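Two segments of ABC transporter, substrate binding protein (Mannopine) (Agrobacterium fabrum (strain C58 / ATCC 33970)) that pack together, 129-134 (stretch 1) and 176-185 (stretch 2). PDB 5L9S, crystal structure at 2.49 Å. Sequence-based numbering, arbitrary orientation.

Stretch 1 (129-134) DMWDLA
Stretch 2 (176-185) RKLDELRDSV

Contact between residues 129-134 and 176-185 of one chain, burying 408 Å² in all. Backbone: Asp-129 and Met-130 are helical, in a helix that begins earlier in the chain, and the backbone then runs on into a loop (Trp-131 phi/psi -87/-5, Asp-132 -97/82); Asp-132 N donates a hydrogen bond to Asp-129 O at 2.9 Å. Stretch 2 enters already helical; helical phi/psi persist through Ser-184, without the regular bonds at 182-184, and Val-185 (-77/98) is in strand conformation. Register: CA of Trp-131 lies 6.2 Å from CA of Leu-181, and CA of Leu-133 lies 8.4 Å from CA of Ser-184. Hydrogen bond: Trp-131, its CB directed toward stretch 2 (chi1 -98°, chi2 -103°), donates from NE1 to Lys-177 O at 2.8 Å and 162°, so the indole nitrogen is tied to the helix backbone. CH-pi contacts: the indole is sandwiched. Leu-181 CD2 (chi1 t, chi2 p) sits 3.5 Å from the six-membered ring centroid, 10° off the normal; over the opposite face, Lys-177 CE (t, p, t, t) lies 3.9 Å from the five-membered centroid. Salt bridge: Lys-177 NZ reaches Glu-180 OE2 (m, t) at 3.5 Å, a weak hydrogen bond within stretch 2. Apolar packing: Trp-131 CZ2 meets Leu-178 CD2 (chi1 -92°, chi2 t; CA-to-CB away, though the end comes nearer) at 4.0 Å, Met-130 CG (chi1 t, chi2 146°, chi3 t; CA-to-CB sideways) meets Leu-181 CD2 at 4.1 Å, and Leu-133 CD1 (m, t) meets Leu-181 CD1 at 4.2 Å. Leu-133 CD1 also touches Ser-184 OG (m) at 3.3 Å, a van der Waals contact with a hydroxyl.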

# COMPACT_ATOMS: atom_id res chain seq x y z
N ASP A 129 -9.64 5.57 -20.10
CA ASP A 129 -9.18 4.79 -21.25
C ASP A 129 -9.44 3.30 -21.05
O ASP A 129 -9.73 2.60 -22.03
CB ASP A 129 -7.70 5.05 -21.51
CG ASP A 129 -7.30 6.45 -21.95
OD1 ASP A 129 -8.18 7.20 -22.50
OD2 ASP A 129 -6.10 6.78 -21.81
N MET A 130 -9.40 2.81 -19.79
CA MET A 130 -9.72 1.40 -19.47
C MET A 130 -11.18 1.11 -19.88
O MET A 130 -11.49 0.02 -20.36
CB MET A 130 -9.48 1.10 -17.98
CG MET A 130 -9.81 -0.33 -17.57
SD MET A 130 -8.72 -0.94 -16.28
CE MET A 130 -9.19 -2.54 -16.20
N TRP A 131 -12.05 2.13 -19.79
CA TRP A 131 -13.46 2.01 -20.18
C TRP A 131 -13.69 2.31 -21.67
O TRP A 131 -14.82 2.19 -22.14
CB TRP A 131 -14.31 2.94 -19.32
CG TRP A 131 -14.97 2.25 -18.17
CD1 TRP A 131 -16.28 1.87 -18.07
CD2 TRP A 131 -14.35 1.87 -16.93
NE1 TRP A 131 -16.52 1.28 -16.85
CE2 TRP A 131 -15.35 1.27 -16.13
CE3 TRP A 131 -13.04 1.95 -16.43
CZ2 TRP A 131 -15.07 0.76 -14.85
CZ3 TRP A 131 -12.77 1.45 -15.16
CH2 TRP A 131 -13.78 0.86 -14.40
N ASP A 132 -12.65 2.72 -22.40
CA ASP A 132 -12.73 3.09 -23.81
C ASP A 132 -12.30 1.92 -24.71
O ASP A 132 -11.17 1.85 -25.16
CB ASP A 132 -11.85 4.34 -24.04
CG ASP A 132 -12.11 5.16 -25.28
OD1 ASP A 132 -12.63 4.61 -26.25
OD2 ASP A 132 -11.74 6.37 -25.27
N LEU A 133 -13.24 0.99 -24.95
CA LEU A 133 -13.04 -0.23 -25.76
C LEU A 133 -12.90 0.07 -27.25
O LEU A 133 -12.31 -0.73 -27.98
CB LEU A 133 -14.18 -1.22 -25.53
CG LEU A 133 -14.32 -1.71 -24.10
CD1 LEU A 133 -15.73 -2.12 -23.82
CD2 LEU A 133 -13.31 -2.81 -23.79
N ALA A 134 -13.46 1.22 -27.69
CA ALA A 134 -13.35 1.69 -29.06
C ALA A 134 -11.86 1.93 -29.43
O ALA A 134 -11.34 1.25 -30.32
CB ALA A 134 -14.15 2.97 -29.23
N ARG A 176 -22.78 1.47 -11.59
CA ARG A 176 -23.41 1.83 -12.86
C ARG A 176 -22.32 1.83 -13.95
O ARG A 176 -22.51 1.24 -15.01
CB ARG A 176 -24.05 3.22 -12.74
CG ARG A 176 -25.52 3.35 -13.11
CD ARG A 176 -25.95 4.81 -12.90
NE ARG A 176 -26.27 5.03 -11.50
CZ ARG A 176 -26.04 6.12 -10.78
NH1 ARG A 176 -25.44 7.18 -11.32
NH2 ARG A 176 -26.39 6.16 -9.50
N LYS A 177 -21.16 2.46 -13.65
CA LYS A 177 -20.01 2.53 -14.55
C LYS A 177 -19.41 1.14 -14.80
O LYS A 177 -19.12 0.81 -15.96
CB LYS A 177 -18.95 3.54 -14.05
CG LYS A 177 -17.84 3.91 -15.07
CD LYS A 177 -18.32 4.81 -16.21
CE LYS A 177 -17.23 5.20 -17.18
NZ LYS A 177 -17.79 5.80 -18.42
N LEU A 178 -19.25 0.32 -13.72
CA LEU A 178 -18.71 -1.04 -13.81
C LEU A 178 -19.50 -1.94 -14.71
O LEU A 178 -18.89 -2.77 -15.38
CB LEU A 178 -18.54 -1.70 -12.45
CG LEU A 178 -17.19 -1.50 -11.84
CD1 LEU A 178 -17.21 -1.78 -10.36
CD2 LEU A 178 -16.13 -2.34 -12.55
N ASP A 179 -20.85 -1.79 -14.74
CA ASP A 179 -21.78 -2.56 -15.58
C ASP A 179 -21.48 -2.38 -17.08
O ASP A 179 -21.58 -3.34 -17.84
CB ASP A 179 -23.26 -2.26 -15.24
CG ASP A 179 -23.81 -2.86 -13.94
OD1 ASP A 179 -23.59 -4.08 -13.70
OD2 ASP A 179 -24.55 -2.14 -13.22
N GLU A 180 -21.07 -1.15 -17.49
CA GLU A 180 -20.71 -0.81 -18.87
C GLU A 180 -19.50 -1.62 -19.35
O GLU A 180 -19.42 -1.96 -20.53
CB GLU A 180 -20.34 0.67 -19.01
CG GLU A 180 -21.45 1.66 -18.70
CD GLU A 180 -21.06 3.11 -18.90
OE1 GLU A 180 -21.80 3.99 -18.39
OE2 GLU A 180 -20.03 3.38 -19.56
N LEU A 181 -18.57 -1.91 -18.42
CA LEU A 181 -17.33 -2.62 -18.72
C LEU A 181 -17.35 -4.13 -18.46
O LEU A 181 -16.60 -4.85 -19.13
CB LEU A 181 -16.18 -1.96 -17.93
CG LEU A 181 -14.75 -2.25 -18.40
CD1 LEU A 181 -14.50 -1.74 -19.83
CD2 LEU A 181 -13.74 -1.64 -17.43
N ARG A 182 -18.18 -4.59 -17.50
CA ARG A 182 -18.28 -5.95 -16.94
C ARG A 182 -18.19 -7.11 -17.99
O ARG A 182 -17.57 -8.14 -17.65
CB ARG A 182 -19.52 -6.06 -16.01
CG ARG A 182 -20.65 -7.02 -16.40
CD ARG A 182 -21.38 -7.56 -15.17
NE ARG A 182 -20.57 -8.54 -14.44
CZ ARG A 182 -20.86 -9.01 -13.23
NH1 ARG A 182 -21.94 -8.60 -12.59
NH2 ARG A 182 -20.05 -9.89 -12.64
N ASP A 183 -18.74 -6.95 -19.23
CA ASP A 183 -18.68 -7.97 -20.30
C ASP A 183 -17.27 -8.17 -20.88
O ASP A 183 -16.94 -9.26 -21.36
CB ASP A 183 -19.68 -7.65 -21.41
CG ASP A 183 -20.55 -8.82 -21.84
OD1 ASP A 183 -20.43 -9.91 -21.23
OD2 ASP A 183 -21.37 -8.64 -22.78
N SER A 184 -16.44 -7.12 -20.83
CA SER A 184 -15.05 -7.09 -21.30
C SER A 184 -14.05 -7.66 -20.27
O SER A 184 -12.93 -8.02 -20.65
CB SER A 184 -14.66 -5.67 -21.69
OG SER A 184 -15.59 -5.18 -22.64
N VAL A 185 -14.45 -7.74 -18.99
CA VAL A 185 -13.60 -8.25 -17.90
C VAL A 185 -13.54 -9.77 -17.95
O VAL A 185 -14.47 -10.44 -17.51
CB VAL A 185 -13.96 -7.70 -16.50
CG1 VAL A 185 -12.88 -8.05 -15.49
CG2 VAL A 185 -14.16 -6.20 -16.54